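Local coordinates for protein glycosyl hydrolase, family 38 (Enterococcus faecalis, PDB 5KBP) that probably hydrolyses alpha-mannosidic linkages in carbohydrates, with the help of a bound metal ion, at residues Glu442-Ala447 against Glu468-Gly473; Lys497-Ala500 against Trp504-Phe507; Lys83-Pro88 against His260-Asp265; Leu35-Leu40 against Gln66-Lys71. All blocks are in the same frame, centred on the assembly; numbering follows the deposited sequence.

Contact 1: Glu442-Ala447 against Glu468-Gly473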
loop_
_atom_site.group_PDB
_atom_site.type_symbol
_atom_site.label_atom_id
_atom_site.label_comp_id
_atom_site.label_asym_id
_atom_site.label_seq_id
_atom_site.Cartn_x
_atom_site.Cartn_y
_atom_site.Cartn_z
ATOM N N GLU A 442 39.130 -5.826 -7.965
ATOM C CA GLU A 442 39.921 -7.024 -8.228
ATOM C C GLU A 442 39.203 -7.948 -9.204
ATOM O O GLU A 442 39.815 -8.465 -10.147
ATOM C CB GLU A 442 40.223 -7.756 -6.921
ATOM C CG GLU A 442 40.917 -9.095 -7.102
ATOM C CD GLU A 442 41.210 -9.780 -5.784
ATOM O OE1 GLU A 442 41.440 -9.071 -4.782
ATOM O OE2 GLU A 442 41.205 -11.028 -5.747
ATOM N N LEU A 443 37.902 -8.167 -8.993
ATOM C CA LEU A 443 37.124 -8.972 -9.928
ATOM C C LEU A 443 36.929 -8.256 -11.257
ATOM O O LEU A 443 36.882 -8.905 -12.309
ATOM C CB LEU A 443 35.768 -9.325 -9.317
ATOM C CG LEU A 443 35.785 -10.186 -8.053
ATOM C CD1 LEU A 443 34.370 -10.424 -7.544
ATOM C CD2 LEU A 443 36.489 -11.506 -8.317
ATOM N N LYS A 444 36.813 -6.926 -11.230
ATOM C CA LYS A 444 36.625 -6.171 -12.465
ATOM C C LYS A 444 37.850 -6.274 -13.365
ATOM O O LYS A 444 37.725 -6.320 -14.594
ATOM C CB LYS A 444 36.322 -4.709 -12.138
ATOM C CG LYS A 444 35.584 -3.948 -13.229
ATOM C CD LYS A 444 34.084 -3.947 -12.975
ATOM C CE LYS A 444 33.365 -2.978 -13.901
ATOM N NZ LYS A 444 31.915 -2.873 -13.574
ATOM N N GLN A 445 39.040 -6.319 -12.770
ATOM C CA GLN A 445 40.287 -6.387 -13.518
ATOM C C GLN A 445 40.713 -7.811 -13.848
ATOM O O GLN A 445 41.610 -7.994 -14.677
ATOM C CB GLN A 445 41.408 -5.696 -12.736
ATOM C CG GLN A 445 41.175 -4.215 -12.491
ATOM C CD GLN A 445 42.046 -3.667 -11.377
ATOM O OE1 GLN A 445 42.899 -4.373 -10.838
ATOM N NE2 GLN A 445 41.832 -2.407 -11.022
ATOM N N LYS A 446 40.104 -8.817 -13.224
ATOM C CA LYS A 446 40.485 -10.197 -13.490
ATOM C C LYS A 446 39.959 -10.633 -14.851
ATOM O O LYS A 446 38.784 -10.429 -15.168
ATOM C CB LYS A 446 39.955 -11.117 -12.393
ATOM C CG LYS A 446 40.511 -12.532 -12.455
ATOM C CD LYS A 446 40.029 -13.373 -11.282
ATOM C CE LYS A 446 40.668 -14.754 -11.295
ATOM N NZ LYS A 446 40.233 -15.584 -10.136
ATOM N N ALA A 447 40.834 -11.233 -15.655
ATOM C CA ALA A 447 40.447 -11.678 -16.986
ATOM C C ALA A 447 39.394 -12.776 -16.899
ATOM O O ALA A 447 39.357 -13.562 -15.948
ATOM C CB ALA A 447 41.668 -12.179 -17.757
ATOM N N GLU A 468 29.204 -10.244 -18.919
ATOM C CA GLU A 468 29.728 -10.469 -17.582
ATOM C C GLU A 468 29.356 -9.287 -16.697
ATOM O O GLU A 468 29.060 -8.192 -17.183
ATOM C CB GLU A 468 31.251 -10.660 -17.592
ATOM C CG GLU A 468 32.039 -9.359 -17.638
ATOM C CD GLU A 468 33.538 -9.584 -17.594
ATOM O OE1 GLU A 468 34.005 -10.588 -18.170
ATOM O OE2 GLU A 468 34.247 -8.760 -16.978
ATOM N N ASP A 469 29.374 -9.515 -15.387
ATOM C CA ASP A 469 28.995 -8.473 -14.446
ATOM C C ASP A 469 29.690 -8.710 -13.114
ATOM O O ASP A 469 29.767 -9.845 -12.639
ATOM C CB ASP A 469 27.476 -8.427 -14.249
ATOM C CG ASP A 469 27.001 -7.103 -13.682
ATOM O OD1 ASP A 469 27.671 -6.079 -13.926
ATOM O OD2 ASP A 469 25.956 -7.084 -12.997
ATOM N N VAL A 470 30.196 -7.631 -12.525
ATOM C CA VAL A 470 30.780 -7.647 -11.190
ATOM C C VAL A 470 29.967 -6.696 -10.326
ATOM O O VAL A 470 29.943 -5.485 -10.583
ATOM C CB VAL A 470 32.262 -7.246 -11.202
ATOM C CG1 VAL A 470 32.796 -7.167 -9.780
ATOM C CG2 VAL A 470 33.075 -8.227 -12.032
ATOM N N ARG A 471 29.300 -7.237 -9.309
ATOM C CA ARG A 471 28.440 -6.435 -8.455
ATOM C C ARG A 471 28.448 -7.012 -7.047
ATOM O O ARG A 471 28.964 -8.104 -6.798
ATOM C CB ARG A 471 27.008 -6.380 -8.996
ATOM C CG ARG A 471 26.307 -7.729 -8.989
ATOM C CD ARG A 471 24.858 -7.617 -9.423
ATOM N NE ARG A 471 24.220 -8.929 -9.486
ATOM C CZ ARG A 471 24.171 -9.679 -10.582
ATOM N NH1 ARG A 471 24.718 -9.244 -11.708
ATOM N NH2 ARG A 471 23.573 -10.863 -10.554
ATOM N N PHE A 472 27.858 -6.258 -6.128
ATOM C CA PHE A 472 27.684 -6.705 -4.757
ATOM C C PHE A 472 26.537 -7.706 -4.671
ATOM O O PHE A 472 25.578 -7.655 -5.447
ATOM C CB PHE A 472 27.425 -5.504 -3.843
ATOM C CG PHE A 472 26.687 -5.840 -2.578
ATOM C CD1 PHE A 472 27.359 -6.364 -1.486
ATOM C CD2 PHE A 472 25.323 -5.615 -2.475
ATOM C CE1 PHE A 472 26.681 -6.669 -0.320
ATOM C CE2 PHE A 472 24.641 -5.920 -1.313
ATOM C CZ PHE A 472 25.321 -6.446 -0.234
ATOM N N GLY A 473 26.655 -8.634 -3.723
ATOM C CA GLY A 473 25.620 -9.622 -3.486
ATOM C C GLY A 473 25.734 -10.155 -2.076
ATOM O O GLY A 473 26.741 -9.960 -1.391
HETATM O O HOH W 1 31.514 -5.779 -15.111
#

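Contact 2: Lys497-Ala500 against Trp504-Phe507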
loop_
_atom_site.group_PDB
_atom_site.type_symbol
_atom_site.label_atom_id
_atom_site.label_comp_id
_atom_site.label_asym_id
_atom_site.label_seq_id
_atom_site.Cartn_x
_atom_site.Cartn_y
_atom_site.Cartn_z
ATOM N N LYS A 497 14.903 -26.674 -26.810
ATOM C CA LYS A 497 13.996 -27.112 -27.866
ATOM C C LYS A 497 13.071 -28.194 -27.319
ATOM O O LYS A 497 13.514 -29.315 -27.043
ATOM C CB LYS A 497 14.781 -27.625 -29.072
ATOM C CG LYS A 497 13.922 -28.101 -30.230
ATOM C CD LYS A 497 14.787 -28.585 -31.383
ATOM C CE LYS A 497 13.946 -29.102 -32.539
ATOM N NZ LYS A 497 14.797 -29.583 -33.663
ATOM N N GLU A 498 11.789 -27.851 -27.168
ATOM C CA GLU A 498 10.739 -28.801 -26.791
ATOM C C GLU A 498 11.066 -29.521 -25.482
ATOM O O GLU A 498 11.075 -30.751 -25.406
ATOM C CB GLU A 498 10.480 -29.807 -27.916
ATOM C CG GLU A 498 9.945 -29.185 -29.193
ATOM C CD GLU A 498 9.522 -30.219 -30.217
ATOM O OE1 GLU A 498 8.684 -29.892 -31.081
ATOM O OE2 GLU A 498 10.022 -31.362 -30.152
ATOM N N MET A 499 11.333 -28.738 -24.440
ATOM C CA MET A 499 11.579 -29.315 -23.127
ATOM C C MET A 499 10.295 -29.923 -22.576
ATOM O O MET A 499 9.205 -29.367 -22.739
ATOM C CB MET A 499 12.123 -28.254 -22.172
ATOM C CG MET A 499 12.557 -28.795 -20.822
ATOM S SD MET A 499 13.323 -27.535 -19.784
ATOM C CE MET A 499 13.603 -28.465 -18.278
ATOM N N ALA A 500 10.429 -31.076 -21.927
ATOM C CA ALA A 500 9.265 -31.823 -21.476
ATOM C C ALA A 500 8.493 -31.035 -20.417
ATOM O O ALA A 500 9.081 -30.266 -19.652
ATOM C CB ALA A 500 9.687 -33.178 -20.913
ATOM N N TRP A 504 12.979 -31.016 -15.174
ATOM C CA TRP A 504 14.147 -30.165 -15.002
ATOM C C TRP A 504 15.359 -30.815 -15.650
ATOM O O TRP A 504 15.502 -32.041 -15.638
ATOM C CB TRP A 504 14.432 -29.860 -13.521
ATOM C CG TRP A 504 14.813 -31.040 -12.672
ATOM C CD1 TRP A 504 16.016 -31.687 -12.658
ATOM C CD2 TRP A 504 14.001 -31.685 -11.683
ATOM N NE1 TRP A 504 15.995 -32.707 -11.738
ATOM C CE2 TRP A 504 14.769 -32.726 -11.125
ATOM C CE3 TRP A 504 12.695 -31.489 -11.223
ATOM C CZ2 TRP A 504 14.276 -33.567 -10.129
ATOM C CZ3 TRP A 504 12.207 -32.326 -10.236
ATOM C CH2 TRP A 504 12.995 -33.353 -9.700
ATOM N N ASP A 505 16.222 -29.982 -16.223
ATOM C CA ASP A 505 17.466 -30.418 -16.837
ATOM C C ASP A 505 18.630 -29.684 -16.190
ATOM O O ASP A 505 18.564 -28.470 -15.968
ATOM C CB ASP A 505 17.458 -30.169 -18.350
ATOM C CG ASP A 505 16.517 -31.101 -19.091
ATOM O OD1 ASP A 505 16.543 -32.320 -18.816
ATOM O OD2 ASP A 505 15.749 -30.614 -19.947
ATOM N N SER A 506 19.690 -30.422 -15.885
ATOM C CA SER A 506 20.865 -29.869 -15.229
ATOM C C SER A 506 21.994 -29.685 -16.234
ATOM O O SER A 506 22.215 -30.536 -17.100
ATOM C CB SER A 506 21.326 -30.771 -14.083
ATOM O OG SER A 506 20.314 -30.897 -13.098
ATOM N N PHE A 507 22.699 -28.565 -16.116
ATOM C CA PHE A 507 23.858 -28.258 -16.940
ATOM C C PHE A 507 24.963 -27.722 -16.037
ATOM O O PHE A 507 24.770 -27.527 -14.835
ATOM C CB PHE A 507 23.505 -27.253 -18.045
ATOM C CG PHE A 507 22.387 -27.705 -18.941
ATOM C CD1 PHE A 507 22.646 -28.489 -20.053
ATOM C CD2 PHE A 507 21.077 -27.345 -18.672
ATOM C CE1 PHE A 507 21.620 -28.906 -20.879
ATOM C CE2 PHE A 507 20.046 -27.759 -19.495
ATOM C CZ PHE A 507 20.318 -28.540 -20.600
#

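Contact 3: Lys83-Pro88 against His260-Asp265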
loop_
_atom_site.group_PDB
_atom_site.type_symbol
_atom_site.label_atom_id
_atom_site.label_comp_id
_atom_site.label_asym_id
_atom_site.label_seq_id
_atom_site.Cartn_x
_atom_site.Cartn_y
_atom_site.Cartn_z
ATOM N N LYS A 83 -28.394 -16.696 11.254
ATOM C CA LYS A 83 -28.891 -15.344 11.038
ATOM C C LYS A 83 -27.906 -14.450 10.299
ATOM O O LYS A 83 -28.308 -13.393 9.803
ATOM C CB LYS A 83 -29.266 -14.696 12.376
ATOM C CG LYS A 83 -30.413 -15.397 13.086
ATOM C CD LYS A 83 -31.003 -14.538 14.190
ATOM C CE LYS A 83 -32.312 -15.122 14.691
ATOM N NZ LYS A 83 -33.306 -15.241 13.589
ATOM N N LEU A 84 -26.639 -14.842 10.212
ATOM C CA LEU A 84 -25.658 -14.164 9.373
ATOM C C LEU A 84 -25.269 -15.132 8.262
ATOM O O LEU A 84 -24.520 -16.088 8.498
ATOM C CB LEU A 84 -24.444 -13.716 10.185
ATOM C CG LEU A 84 -23.596 -12.612 9.545
ATOM C CD1 LEU A 84 -24.472 -11.428 9.174
ATOM C CD2 LEU A 84 -22.480 -12.180 10.481
ATOM N N LYS A 85 -25.791 -14.895 7.062
ATOM C CA LYS A 85 -25.580 -15.778 5.924
ATOM C C LYS A 85 -24.306 -15.364 5.195
ATOM O O LYS A 85 -24.208 -14.236 4.702
ATOM C CB LYS A 85 -26.785 -15.728 4.986
ATOM C CG LYS A 85 -28.115 -16.068 5.650
ATOM C CD LYS A 85 -28.190 -17.537 6.037
ATOM C CE LYS A 85 -29.604 -17.928 6.438
ATOM N NZ LYS A 85 -29.712 -19.375 6.773
ATOM N N ILE A 86 -23.338 -16.279 5.120
ATOM C CA ILE A 86 -22.007 -15.971 4.616
ATOM C C ILE A 86 -21.690 -16.855 3.415
ATOM O O ILE A 86 -22.279 -17.921 3.216
ATOM C CB ILE A 86 -20.931 -16.145 5.706
ATOM C CG1 ILE A 86 -20.849 -17.611 6.137
ATOM C CG2 ILE A 86 -21.238 -15.256 6.901
ATOM C CD1 ILE A 86 -19.681 -17.921 7.043
ATOM N N GLY A 87 -20.733 -16.394 2.612
ATOM C CA GLY A 87 -20.228 -17.166 1.501
ATOM C C GLY A 87 -21.157 -17.165 0.306
ATOM O O GLY A 87 -22.152 -16.436 0.263
ATOM N N PRO A 88 -20.866 -18.020 -0.688
ATOM C CA PRO A 88 -19.799 -19.025 -0.636
ATOM C C PRO A 88 -18.439 -18.554 -1.150
ATOM O O PRO A 88 -17.504 -19.353 -1.185
ATOM C CB PRO A 88 -20.342 -20.130 -1.539
ATOM C CG PRO A 88 -21.104 -19.378 -2.590
ATOM C CD PRO A 88 -21.662 -18.136 -1.922
ATOM N N HIS A 260 -39.919 -12.456 6.102
ATOM C CA HIS A 260 -38.491 -12.182 6.186
ATOM C C HIS A 260 -37.746 -13.502 6.040
ATOM O O HIS A 260 -37.885 -14.396 6.882
ATOM C CB HIS A 260 -38.144 -11.501 7.508
ATOM C CG HIS A 260 -36.893 -10.679 7.452
ATOM N ND1 HIS A 260 -36.017 -10.579 8.510
ATOM C CD2 HIS A 260 -36.376 -9.914 6.461
ATOM C CE1 HIS A 260 -35.010 -9.792 8.173
ATOM N NE2 HIS A 260 -35.205 -9.375 6.936
ATOM N N SER A 261 -36.979 -13.642 4.960
ATOM C CA SER A 261 -36.418 -14.945 4.624
ATOM C C SER A 261 -34.949 -14.861 4.230
ATOM O O SER A 261 -34.226 -13.958 4.664
ATOM C CB SER A 261 -37.231 -15.585 3.496
ATOM O OG SER A 261 -36.921 -16.961 3.353
ATOM N N ASN A 262 -34.507 -15.807 3.408
ATOM C CA ASN A 262 -33.110 -15.913 3.013
ATOM C C ASN A 262 -33.038 -16.735 1.735
ATOM O O ASN A 262 -34.012 -17.375 1.330
ATOM C CB ASN A 262 -32.261 -16.539 4.124
ATOM C CG ASN A 262 -32.854 -17.833 4.648
ATOM O OD1 ASN A 262 -32.706 -18.888 4.032
ATOM N ND2 ASN A 262 -33.524 -17.758 5.792
ATOM N N PHE A 263 -31.862 -16.715 1.104
ATOM C CA PHE A 263 -31.708 -17.375 -0.188
ATOM C C PHE A 263 -31.852 -18.888 -0.086
ATOM O O PHE A 263 -32.333 -19.523 -1.031
ATOM C CB PHE A 263 -30.362 -17.010 -0.808
ATOM C CG PHE A 263 -30.372 -15.703 -1.538
ATOM C CD1 PHE A 263 -31.148 -15.543 -2.674
ATOM C CD2 PHE A 263 -29.607 -14.636 -1.097
ATOM C CE1 PHE A 263 -31.165 -14.345 -3.355
ATOM C CE2 PHE A 263 -29.618 -13.434 -1.774
ATOM C CZ PHE A 263 -30.398 -13.289 -2.904
ATOM N N ASP A 264 -31.449 -19.484 1.038
ATOM C CA ASP A 264 -31.584 -20.929 1.196
ATOM C C ASP A 264 -33.049 -21.350 1.192
ATOM O O ASP A 264 -33.427 -22.318 0.522
ATOM C CB ASP A 264 -30.898 -21.381 2.484
ATOM C CG ASP A 264 -29.395 -21.230 2.424
ATOM O OD1 ASP A 264 -28.808 -21.556 1.371
ATOM O OD2 ASP A 264 -28.801 -20.781 3.427
ATOM N N ASP A 265 -33.890 -20.632 1.940
ATOM C CA ASP A 265 -35.308 -20.974 1.998
ATOM C C ASP A 265 -36.019 -20.646 0.689
ATOM O O ASP A 265 -36.883 -21.409 0.242
ATOM C CB ASP A 265 -35.978 -20.248 3.164
ATOM C CG ASP A 265 -35.554 -20.796 4.511
ATOM O OD1 ASP A 265 -35.028 -21.928 4.552
ATOM O OD2 ASP A 265 -35.751 -20.098 5.529
#

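Contact 4: Leu35-Leu40 against Gln66-Lys71. With SO4 (sulfate ion), chain C.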
loop_
_atom_site.group_PDB
_atom_site.type_symbol
_atom_site.label_atom_id
_atom_site.label_comp_id
_atom_site.label_asym_id
_atom_site.label_seq_id
_atom_site.Cartn_x
_atom_site.Cartn_y
_atom_site.Cartn_z
ATOM N N LEU A 35 -22.152 -0.928 9.572
ATOM C CA LEU A 35 -23.175 -1.824 9.044
ATOM C C LEU A 35 -23.243 -3.117 9.849
ATOM O O LEU A 35 -24.322 -3.526 10.296
ATOM C CB LEU A 35 -22.899 -2.125 7.571
ATOM C CG LEU A 35 -23.775 -3.209 6.940
ATOM C CD1 LEU A 35 -25.226 -2.768 6.883
ATOM C CD2 LEU A 35 -23.270 -3.571 5.554
ATOM N N VAL A 36 -22.097 -3.774 10.046
ATOM C CA VAL A 36 -22.087 -5.047 10.761
ATOM C C VAL A 36 -22.467 -4.853 12.224
ATOM O O VAL A 36 -23.120 -5.719 12.820
ATOM C CB VAL A 36 -20.714 -5.728 10.611
ATOM C CG1 VAL A 36 -20.661 -7.027 11.409
ATOM C CG2 VAL A 36 -20.415 -5.992 9.142
ATOM N N ASP A 37 -22.080 -3.725 12.827
ATOM C CA ASP A 37 -22.516 -3.437 14.191
ATOM C C ASP A 37 -24.036 -3.394 14.283
ATOM O O ASP A 37 -24.624 -3.916 15.238
ATOM C CB ASP A 37 -21.922 -2.115 14.677
ATOM C CG ASP A 37 -20.456 -2.227 15.038
ATOM O OD1 ASP A 37 -19.973 -3.361 15.239
ATOM O OD2 ASP A 37 -19.788 -1.176 15.133
ATOM N N ASN A 38 -24.690 -2.781 13.295
ATOM C CA ASN A 38 -26.143 -2.675 13.311
ATOM C C ASN A 38 -26.823 -3.992 12.955
ATOM O O ASN A 38 -27.910 -4.278 13.468
ATOM C CB ASN A 38 -26.599 -1.569 12.357
ATOM C CG ASN A 38 -26.223 -0.184 12.850
ATOM O OD1 ASN A 38 -26.197 0.072 14.054
ATOM N ND2 ASN A 38 -25.927 0.717 11.921
ATOM N N VAL A 39 -26.211 -4.799 12.086
ATOM C CA VAL A 39 -26.789 -6.100 11.760
ATOM C C VAL A 39 -26.745 -7.020 12.972
ATOM O O VAL A 39 -27.733 -7.692 13.296
ATOM C CB VAL A 39 -26.070 -6.720 10.548
ATOM C CG1 VAL A 39 -26.523 -8.158 10.342
ATOM C CG2 VAL A 39 -26.336 -5.897 9.303
ATOM N N LEU A 40 -25.603 -7.064 13.665
ATOM C CA LEU A 40 -25.514 -7.839 14.898
ATOM C C LEU A 40 -26.477 -7.317 15.955
ATOM O O LEU A 40 -26.995 -8.097 16.762
ATOM C CB LEU A 40 -24.081 -7.822 15.428
ATOM C CG LEU A 40 -23.022 -8.472 14.536
ATOM C CD1 LEU A 40 -21.643 -8.395 15.178
ATOM C CD2 LEU A 40 -23.396 -9.911 14.233
ATOM N N GLN A 66 -10.802 -7.371 12.041
ATOM C CA GLN A 66 -9.493 -6.743 12.177
ATOM C C GLN A 66 -9.585 -5.375 12.839
ATOM O O GLN A 66 -8.576 -4.881 13.354
ATOM C CB GLN A 66 -8.799 -6.635 10.815
ATOM C CG GLN A 66 -9.376 -5.598 9.869
ATOM C CD GLN A 66 -8.418 -5.265 8.741
ATOM O OE1 GLN A 66 -7.205 -5.433 8.873
ATOM N NE2 GLN A 66 -8.958 -4.797 7.624
ATOM N N VAL A 67 -10.768 -4.764 12.845
ATOM C CA VAL A 67 -10.990 -3.526 13.588
ATOM C C VAL A 67 -11.599 -3.801 14.957
ATOM O O VAL A 67 -11.250 -3.141 15.939
ATOM C CB VAL A 67 -11.873 -2.564 12.770
ATOM C CG1 VAL A 67 -12.047 -1.247 13.510
ATOM C CG2 VAL A 67 -11.263 -2.321 11.411
ATOM N N ARG A 68 -12.510 -4.773 15.050
ATOM C CA ARG A 68 -13.185 -5.126 16.297
ATOM C C ARG A 68 -12.948 -6.602 16.603
ATOM O O ARG A 68 -13.858 -7.431 16.463
ATOM C CB ARG A 68 -14.681 -4.830 16.219
ATOM C CG ARG A 68 -15.024 -3.461 15.662
ATOM C CD ARG A 68 -16.391 -3.021 16.144
ATOM N NE ARG A 68 -16.390 -2.796 17.587
ATOM C CZ ARG A 68 -17.481 -2.585 18.313
ATOM N NH1 ARG A 68 -18.674 -2.574 17.737
ATOM N NH2 ARG A 68 -17.379 -2.389 19.620
ATOM N N PRO A 69 -11.737 -6.962 17.040
ATOM C CA PRO A 69 -11.446 -8.385 17.275
ATOM C C PRO A 69 -12.210 -8.978 18.444
ATOM O O PRO A 69 -12.473 -10.186 18.443
ATOM C CB PRO A 69 -9.932 -8.395 17.523
ATOM C CG PRO A 69 -9.637 -7.035 18.048
ATOM C CD PRO A 69 -10.582 -6.102 17.343
ATOM N N GLU A 70 -12.582 -8.171 19.438
ATOM C CA GLU A 70 -13.307 -8.693 20.590
ATOM C C GLU A 70 -14.768 -9.001 20.287
ATOM O O GLU A 70 -15.486 -9.446 21.188
ATOM C CB GLU A 70 -13.208 -7.711 21.758
ATOM C CG GLU A 70 -11.812 -7.615 22.355
ATOM C CD GLU A 70 -11.735 -6.653 23.524
ATOM O OE1 GLU A 70 -10.618 -6.201 23.848
ATOM O OE2 GLU A 70 -12.792 -6.348 24.117
ATOM N N LYS A 71 -15.221 -8.776 19.055
ATOM C CA LYS A 71 -16.569 -9.126 18.631
ATOM C C LYS A 71 -16.624 -10.470 17.917
ATOM O O LYS A 71 -17.661 -10.812 17.341
ATOM C CB LYS A 71 -17.136 -8.035 17.718
ATOM C CG LYS A 71 -17.067 -6.630 18.295
ATOM C CD LYS A 71 -18.017 -6.454 19.469
ATOM C CE LYS A 71 -19.469 -6.522 19.022
ATOM N NZ LYS A 71 -20.405 -6.261 20.152
HETATM S S SO4 C . -20.510 -2.499 21.319
HETATM O O1 SO4 C . -19.655 -3.661 21.546
HETATM O O2 SO4 C . -19.684 -1.303 21.178
HETATM O O3 SO4 C . -21.410 -2.333 22.456
HETATM O O4 SO4 C . -21.293 -2.699 20.103
#

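Contact 1: Glu442-Ala447 against Glu468-Gly473
V470 on strand 463-475 meets the last turn of helix 436-445 with both its methyls. CG1 of V470 lies against CB of L443 at 3.7 Å. CG2 of V470 lies against the end of the L443 backbone, 3.9 Å from the O of L443, and sits 4.0 Å from the backbone N of K444. The isopropyl group thus faces helix backbone as much as side chain. K444 closes the other flank: its chain kinks at CB-CG (chi2 96°), and its CD comes to 4.2 Å from CB of V470 before the aliphatic arm runs on past the strand. A water accepts weakly from both NZ of K444 and the backbone N of V470; NZ also bonds weakly to Y440. Farther out, D469 and R471 form a salt bridge of 2.8 Å between D469 OD2 and R471 NH1, with the oxygen in the guanidinium plane and approached on its anti side. R471 is also paired with E423. L429 of strand 416-430 packs on L443, the O of L443 accepts a weak bond from K488 of the middle strand, and E622 of the second subunit packs on K444. Between helix 436-445 and strand 463-475 the direct contact is therefore apolar, supplemented by one weak water bridge, while D469 and R471 point away from the helix and leave the valine side for it.

Contact 2: Lys497-Ala500 against Trp504-Phe507
The methyl end of M499 abuts both the backbone of strand 503-511 and the carboxylate of D505, and M499 contributes more than half of the buried surface. CG stands anti to the backbone N (chi1 -173°) and the rest of the chain is fully extended, so the whole length of M499 is spent on crossing to the strand. Its CE arrives 3.5 Å from OD2 of D505, 3.7 Å from the backbone N of D505 and 3.7 Å from CA of W504. OD2 of D505 also lies 3.8 Å from CG of M499, so this one oxygen lies along the thioether chain, near CG, SD and CE, the two side chains arriving from opposite directions. D505 tilts its CG beside its own backbone N (chi1 -71°), keeping the acid over the end of the strand where the methyl lands. W504 offers its backbone; its indole turns to the far side of the strand, where NE1 bonds the carbonyl of A816 and the ring meets that of H819. M499 follows a corner at E498, whose backbone has positive phi; with both E498 and M499 facing K416, the geometry fits a G1 beta bulge. F803 packs on M499 as well. The contact joins the ends of strands that belong to two different sheets. No hydrogen bond or salt bridge crosses it: the extended thioether makes van der Waals contact, even against a charged oxygen, so the fit depends on shape more than on polar pairing.

Contact 3: Lys83-Pro88 against His260-Asp265
K85 reaches N262 by bending at chi2 (-69°) and then running straight, which carries its CE and NZ over the face of the N262 carboxamide; N262 in turn holds its CG between its backbone N and carbonyl carbon (chi1 51°). CE of K85 comes to 3.7 Å from CG of N262 and 3.8 Å from its CB, the methylene packing flat on the amide face. Beyond it, NZ of K85 lies 3.7 Å from OD2 of D264, a long salt bridge that adds electrostatic attraction without a hydrogen bond. The amide is fixed from elsewhere. N262 is the N-cap of helix 263-270, and its OD1 accepts from the backbone N of D265 at 3.0 Å, the donor standing 36° out of the carbonyl plane. Its ND2 donates to OD1 of N50 and, weakly, to OD2 of D265. Bonds at both ends fix the rotation of the amide whose face the lysine covers. The lysine charge is probably balanced in part by D264, with D265 more distant. In the N-terminal domain, strand 84-85 pairs in parallel with strand 52-53, and K85 also touches V121. Helix 72-80 packs on L84 and I86, while F263 leans on strand 226-231, so the contact spans from the edge of that small sheet to the first turn of helix 263-270.

Contact 4: Leu35-Leu40 against Gln66-Lys71
D37 and R68 form a salt bridge, with OD1 of the aspartate 2.9 Å from NH1 of the arginine. The N-H...O angle of 145° makes the hydrogen bond weak, and the carboxylate plane stands nearly perpendicular to the guanidinium (84°), so the acid meets the edge of the arginine without a parallel two-point pairing. OD1 has a second partner in the hydroxyl of Y64. The guanidinium is engaged at each of its nitrogens: NH1 by D37, NE by D338 of the second subunit, and NH2 by a sulfate, probably from the crystallisation liquor. NH2 of R68 donates to O2 of that ion at 3.0 Å with an angle of 162°, and more weakly to O1 at 3.2 Å. K71 adds a second hold on the anion, its NZ lying 3.0 Å from O1. The first torsion of K71, with CG beside the backbone N, lays that CG 3.9 Å above the guanidinium plane of R68, toward the rim of the face; bends at chi2 and chi3 then bring NZ to the sulfate. Arginine and lysine thus converge on the one sulfate. In the fold, D37 belongs to helix 25-45, whereas R68 and K71 lie in the connection between helix 59-65 and helix 72-80, K71 being the N-cap of the latter. Y64 packs against V36, L40 and K71, and V75 and A78 of helix 72-80 against L40, so the polar cluster sits at the solvent side of a three-helix packing that borders the second subunit.

From the N terminus, contact 4 comes first, closing a loop of 25 intervening residues between helix 25-45 and the connection before helix 72-80. Contact 3 then spans 171 residues, the start of helix 263-270 returning to 83-88; the two share a packing contact between L84 and V39, their centres about 18 Å apart. Both lie in the N-terminal domain. Much later, contact 1 closes a loop of 20 residues and contact 2 one of three, in the first part of the C-terminal region; both reach the sheet of strands 463-475 and 483-499, with nearest atoms about 17 Å apart. All four follow in series, none crossing or enclosing another. Contacts 1 and 4 both touch the second subunit.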